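Local coordinates for terminal oxygenase component of carbazole 1,9a-dioxygenase (Nocardioides aromaticivorans, PDB 3GCF) that catalyses the dioxygenation of carbazole at positions 1 and 9a, as the Rieske non-haem iron terminal oxygenase that receives electrons from a ferredoxin, at the interface of chains A and B. Coordinates in Å, arbitrary orientation; residue numbers count along the deposited sequence, not the author numbering. Chains: chain A/B, Terminal oxygenase component of carbazole 1,9a-dioxygenase.

Contacts 1 and 2 adjoin, the centres of their C-alpha atoms lying about 9 Å apart, and both are formed where the Rieske cluster loops of chain B meet the catalytic domain of chain A. They share B:His77: its ring is held in contact 1, its backbone carbonyl in contact 2. Helix 335-350 of chain A serves both, through A:Gln344 in contact 1 and A:Phe347 in contact 2. Contact 1 joins cluster ligands of one subunit to the surroundings of the mononuclear iron of the next, the expected route for electrons in this trimeric family; contact 2 packs beside the loop that carries B:His77.

Contact 1: the interface of chains A and B. Residues chain A 183, 186, 188-189, 344, 360, 363, 366; chain B 77-78, 98-99.
B:His99 and A:Asp186 point tip to tip across the subunit boundary, joining a histidine ligand of the Rieske [2Fe-2S] cluster in chain B, from its CXXH motif, to the mononuclear iron site of chain A. NE2 of B:His99 donates to OD2 of A:Asp186 at 2.8 Å, 157° at the hydrogen, with the oxygen close to the imidazole plane and met on the syn side of the carboxylate, tilted out of its plane. The carboxylate is directed there by chi1 of -176°, which puts CG anti to the backbone N. Its other oxygen, OD1, accepts the backbone N of A:Thr188 and of the iron ligand A:His189, while the A:Asp186 carbonyl O takes ND1 of A:His189 at 2.8 Å, in the plane of that ring. An alanine in place of A:Asp186 would probably leave NE2 of B:His99 and the backbone N of A:Thr188 and A:His189 without their acceptor, breaking this bonded link between cluster and iron site.

B:His77, the histidine ligand of the CXH motif, makes a similar end-on approach: NE2 meets OD2 of A:Asp363 at 2.7 Å, ring and carboxylate nearly coplanar. The backbone N of A:Phe360 reaches the same oxygen from the anti side, tilted out of the carboxylate plane, and the A:Phe360 ring stands edge-to-face to the imidazole, planes 86° apart.

The B:Tyr98 hydroxyl OH accepts ND2 of A:Asn183 at 2.9 Å, the amide nearly coplanar with the phenol. B:Arg78, its chain bent at chi3, gives NE to OE1 of A:Gln344 at 2.8 Å from above the carbonyl plane. Water 1 links its NH1 to both aspartates; water 2 connects B:Tyr98 OH with A:Asp186 OD2.

Contact 2: the interface of chains A and B. Residues chain A 347-348, 357-359; chain B 76-77, 79, 101, 125.
A:Gln358 meets the cluster-binding loop of the Rieske domain, B:Ala76 to B:Gly79, through its backbone and its side chain together. The direct polar link is between main chains: the A:Gln358 N donates to the carbonyl O of B:His77 at 3.1 Å, 160° at the hydrogen. The same N comes to 3.3 Å from the B:Ala76 carbonyl O, at a poor angle that makes this second bond weak. The stronger bond holds the backbone of a cluster ligand.

A water-mediated link runs beside the direct one. Water 3 lies 2.8 Å from the B:Ala76 O and is also bonded to the side-chain amide NE2 of A:Gln358. That amide sits at the end of a chain extended beyond CG, with NE2 against CB of B:Ala76 at 3.7 Å.

Van der Waals packing surrounds these bonds. The side chains of A:Gln358 and B:Ile125 run alongside one another, pointing opposite ways, CB of the glutamine 4.0 Å from CD1 of the isoleucine. The A:Gln358 carbonyl O is turned towards CH2, an aromatic carbon at the tip of B:Trp101, whose indole has CB of B:His77 against one face. A:Leu359 crosses the B:His77 imidazole at about a right angle, a loose contact.

An aromatic contact lies on the other flank of the loop. CA of B:Gly79 sits centrally over one face of the A:Phe347 ring, 3.8 Å from its centroid, a CH-pi contact made without an intervening side chain. CG of A:Phe347 is anti to the backbone N (chi1 -179°), which carries the ring out from helix 335-350 to meet the glycine.

Within chain A, a second-shell bond ties this helix to the A:Gln358 segment: the phenol OH of A:Tyr348 donates to OE1 of A:Glu357 at 2.7 Å, on the anti lone pair of the carboxylate.

Contact 1: the interface of chains A and B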
# COMPACT_ATOMS: atom_id res chain seq x y z
N ASN A 183 -11.08 -19.67 14.70
CA ASN A 183 -10.03 -20.60 14.31
C ASN A 183 -9.59 -21.37 15.55
O ASN A 183 -9.16 -22.52 15.47
CB ASN A 183 -8.84 -19.85 13.70
CG ASN A 183 -7.55 -20.66 13.73
OD1 ASN A 183 -6.66 -20.40 14.54
ND2 ASN A 183 -7.45 -21.65 12.86
N ASP A 186 -12.59 -24.25 16.82
CA ASP A 186 -13.01 -25.02 15.65
C ASP A 186 -12.51 -26.44 15.88
O ASP A 186 -11.31 -26.67 15.93
CB ASP A 186 -12.36 -24.40 14.41
CG ASP A 186 -12.81 -25.06 13.12
OD1 ASP A 186 -12.83 -26.31 13.06
OD2 ASP A 186 -13.12 -24.32 12.17
N THR A 188 -12.69 -29.19 13.89
CA THR A 188 -12.23 -30.00 12.77
C THR A 188 -11.07 -29.36 11.99
O THR A 188 -10.50 -29.99 11.10
CB THR A 188 -13.38 -30.35 11.80
OG1 THR A 188 -13.95 -29.15 11.25
CG2 THR A 188 -14.46 -31.13 12.53
N HIS A 189 -10.71 -28.13 12.32
CA HIS A 189 -9.61 -27.47 11.63
C HIS A 189 -8.27 -28.13 12.00
O HIS A 189 -7.26 -27.92 11.32
CB HIS A 189 -9.54 -25.98 11.98
CG HIS A 189 -8.64 -25.67 13.15
ND1 HIS A 189 -9.01 -25.90 14.45
CD2 HIS A 189 -7.37 -25.21 13.19
CE1 HIS A 189 -8.01 -25.59 15.26
NE2 HIS A 189 -7.00 -25.16 14.51
N GLN A 344 -8.23 -16.35 5.39
CA GLN A 344 -9.68 -16.12 5.42
C GLN A 344 -10.04 -14.64 5.37
O GLN A 344 -11.19 -14.29 5.10
CB GLN A 344 -10.28 -16.71 6.71
CG GLN A 344 -10.12 -18.21 6.88
CD GLN A 344 -10.57 -18.69 8.26
OE1 GLN A 344 -11.74 -18.60 8.62
NE2 GLN A 344 -9.63 -19.21 9.04
N PHE A 360 -20.97 -26.65 8.22
CA PHE A 360 -21.40 -28.03 8.36
C PHE A 360 -21.53 -28.32 9.87
O PHE A 360 -21.03 -27.54 10.68
CB PHE A 360 -20.48 -29.00 7.58
CG PHE A 360 -19.12 -29.23 8.18
CD1 PHE A 360 -18.30 -28.16 8.56
CD2 PHE A 360 -18.61 -30.52 8.27
CE1 PHE A 360 -17.00 -28.39 9.01
CE2 PHE A 360 -17.30 -30.76 8.72
CZ PHE A 360 -16.50 -29.69 9.09
N ASP A 363 -19.47 -26.99 12.91
CA ASP A 363 -19.44 -25.53 13.08
C ASP A 363 -20.52 -24.99 14.02
O ASP A 363 -20.50 -23.82 14.38
CB ASP A 363 -19.57 -24.81 11.73
CG ASP A 363 -18.45 -25.17 10.77
OD1 ASP A 363 -17.29 -25.34 11.22
OD2 ASP A 363 -18.73 -25.28 9.55
N ILE A 366 -19.51 -22.89 16.79
CA ILE A 366 -19.16 -21.53 16.42
C ILE A 366 -20.44 -20.71 16.28
O ILE A 366 -20.48 -19.53 16.64
CB ILE A 366 -18.35 -21.50 15.10
CG1 ILE A 366 -16.96 -22.08 15.35
CG2 ILE A 366 -18.26 -20.07 14.57
CD1 ILE A 366 -16.14 -22.27 14.10
N HIS B 77 -16.52 -23.93 2.05
CA HIS B 77 -16.70 -23.86 3.50
C HIS B 77 -16.45 -22.45 4.06
O HIS B 77 -17.39 -21.72 4.36
CB HIS B 77 -15.78 -24.87 4.19
CG HIS B 77 -15.97 -24.96 5.67
ND1 HIS B 77 -14.99 -25.41 6.53
CD2 HIS B 77 -17.05 -24.68 6.45
CE1 HIS B 77 -15.45 -25.41 7.77
NE2 HIS B 77 -16.69 -24.98 7.75
N ARG B 78 -15.18 -22.08 4.21
CA ARG B 78 -14.85 -20.75 4.72
C ARG B 78 -14.09 -19.92 3.68
O ARG B 78 -13.35 -19.01 4.02
CB ARG B 78 -14.06 -20.86 6.03
CG ARG B 78 -14.79 -21.62 7.13
CD ARG B 78 -14.06 -21.49 8.46
NE ARG B 78 -14.04 -20.09 8.89
CZ ARG B 78 -14.74 -19.61 9.91
NH1 ARG B 78 -15.52 -20.41 10.63
NH2 ARG B 78 -14.69 -18.31 10.20
N TYR B 98 -7.72 -26.98 5.05
CA TYR B 98 -8.26 -26.53 6.33
C TYR B 98 -9.09 -27.55 7.12
O TYR B 98 -8.71 -27.90 8.24
CB TYR B 98 -9.06 -25.24 6.12
CG TYR B 98 -9.09 -24.30 7.31
CD1 TYR B 98 -8.25 -24.50 8.41
CD2 TYR B 98 -9.98 -23.22 7.34
CE1 TYR B 98 -8.32 -23.66 9.53
CE2 TYR B 98 -10.05 -22.38 8.45
CZ TYR B 98 -9.22 -22.61 9.54
OH TYR B 98 -9.34 -21.80 10.66
N HIS B 99 -10.20 -28.02 6.55
CA HIS B 99 -11.04 -29.02 7.23
C HIS B 99 -11.23 -30.27 6.37
O HIS B 99 -12.11 -31.09 6.64
CB HIS B 99 -12.43 -28.46 7.56
CG HIS B 99 -12.41 -27.15 8.30
ND1 HIS B 99 -12.33 -25.94 7.66
CD2 HIS B 99 -12.45 -26.88 9.63
CE1 HIS B 99 -12.34 -24.97 8.56
NE2 HIS B 99 -12.40 -25.51 9.76
O HOH W 1 -15.19 -23.36 10.84
O HOH W 2 -11.92 -21.67 11.35

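Contact 2: the interface of chains A and B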
# COMPACT_ATOMS: atom_id res chain seq x y z
N PHE A 347 -11.90 -13.19 2.04
CA PHE A 347 -13.26 -13.71 1.92
C PHE A 347 -14.22 -13.04 2.89
O PHE A 347 -15.24 -12.47 2.49
CB PHE A 347 -13.25 -15.23 2.15
CG PHE A 347 -14.61 -15.87 2.03
CD1 PHE A 347 -15.34 -15.79 0.85
CD2 PHE A 347 -15.14 -16.61 3.09
CE1 PHE A 347 -16.58 -16.43 0.72
CE2 PHE A 347 -16.38 -17.26 2.97
CZ PHE A 347 -17.10 -17.16 1.78
N TYR A 348 -13.90 -13.11 4.18
CA TYR A 348 -14.74 -12.53 5.23
C TYR A 348 -14.63 -11.02 5.34
O TYR A 348 -15.62 -10.33 5.58
CB TYR A 348 -14.40 -13.17 6.58
CG TYR A 348 -14.96 -14.57 6.75
CD1 TYR A 348 -16.29 -14.76 7.14
CD2 TYR A 348 -14.17 -15.69 6.50
CE1 TYR A 348 -16.82 -16.05 7.27
CE2 TYR A 348 -14.69 -16.98 6.62
CZ TYR A 348 -16.02 -17.15 7.00
OH TYR A 348 -16.54 -18.41 7.12
N GLU A 357 -20.46 -18.01 3.41
CA GLU A 357 -19.91 -19.23 3.97
C GLU A 357 -20.95 -20.35 3.96
O GLU A 357 -22.15 -20.08 3.99
CB GLU A 357 -19.47 -18.99 5.43
CG GLU A 357 -20.62 -18.49 6.31
CD GLU A 357 -20.26 -18.42 7.79
OE1 GLU A 357 -19.06 -18.34 8.12
OE2 GLU A 357 -21.20 -18.42 8.61
N GLN A 358 -20.48 -21.59 3.90
CA GLN A 358 -21.39 -22.73 3.93
C GLN A 358 -20.83 -23.65 5.01
O GLN A 358 -19.84 -24.35 4.80
CB GLN A 358 -21.43 -23.42 2.56
CG GLN A 358 -21.95 -22.52 1.43
CD GLN A 358 -22.08 -23.23 0.09
OE1 GLN A 358 -22.82 -24.19 -0.05
NE2 GLN A 358 -21.34 -22.74 -0.91
N LEU A 359 -21.46 -23.61 6.18
CA LEU A 359 -21.02 -24.39 7.33
C LEU A 359 -21.53 -25.83 7.33
O LEU A 359 -22.38 -26.20 6.52
CB LEU A 359 -21.47 -23.70 8.62
CG LEU A 359 -21.10 -22.21 8.69
CD1 LEU A 359 -21.61 -21.61 9.99
CD2 LEU A 359 -19.59 -22.06 8.59
N ALA B 76 -15.72 -23.88 -0.56
CA ALA B 76 -17.10 -23.47 -0.28
C ALA B 76 -17.35 -23.31 1.22
O ALA B 76 -18.29 -22.62 1.61
CB ALA B 76 -18.07 -24.51 -0.86
N HIS B 77 -16.52 -23.93 2.05
CA HIS B 77 -16.70 -23.86 3.50
C HIS B 77 -16.45 -22.45 4.06
O HIS B 77 -17.39 -21.72 4.36
CB HIS B 77 -15.78 -24.87 4.19
CG HIS B 77 -15.97 -24.96 5.67
ND1 HIS B 77 -14.99 -25.41 6.53
CD2 HIS B 77 -17.05 -24.68 6.45
CE1 HIS B 77 -15.45 -25.41 7.77
NE2 HIS B 77 -16.69 -24.98 7.75
N GLY B 79 -14.28 -20.28 2.42
CA GLY B 79 -13.68 -19.55 1.31
C GLY B 79 -12.18 -19.45 1.12
O GLY B 79 -11.74 -18.67 0.28
N TRP B 101 -12.43 -30.68 3.24
CA TRP B 101 -13.52 -30.80 2.28
C TRP B 101 -12.88 -31.21 0.96
O TRP B 101 -11.91 -30.60 0.51
CB TRP B 101 -14.26 -29.48 2.15
CG TRP B 101 -15.24 -29.21 3.27
CD1 TRP B 101 -15.13 -29.62 4.57
CD2 TRP B 101 -16.44 -28.43 3.19
NE1 TRP B 101 -16.19 -29.14 5.31
CE2 TRP B 101 -17.00 -28.40 4.49
CE3 TRP B 101 -17.09 -27.74 2.16
CZ2 TRP B 101 -18.19 -27.72 4.77
CZ3 TRP B 101 -18.26 -27.06 2.44
CH2 TRP B 101 -18.80 -27.05 3.74
N ILE B 125 -23.23 -29.72 -1.79
CA ILE B 125 -22.43 -28.53 -2.06
C ILE B 125 -21.50 -28.70 -3.24
O ILE B 125 -21.05 -29.80 -3.55
CB ILE B 125 -21.59 -28.17 -0.80
CG1 ILE B 125 -22.52 -27.73 0.33
CG2 ILE B 125 -20.58 -27.08 -1.13
CD1 ILE B 125 -21.81 -27.26 1.58
O HOH W 3 -19.27 -20.54 0.06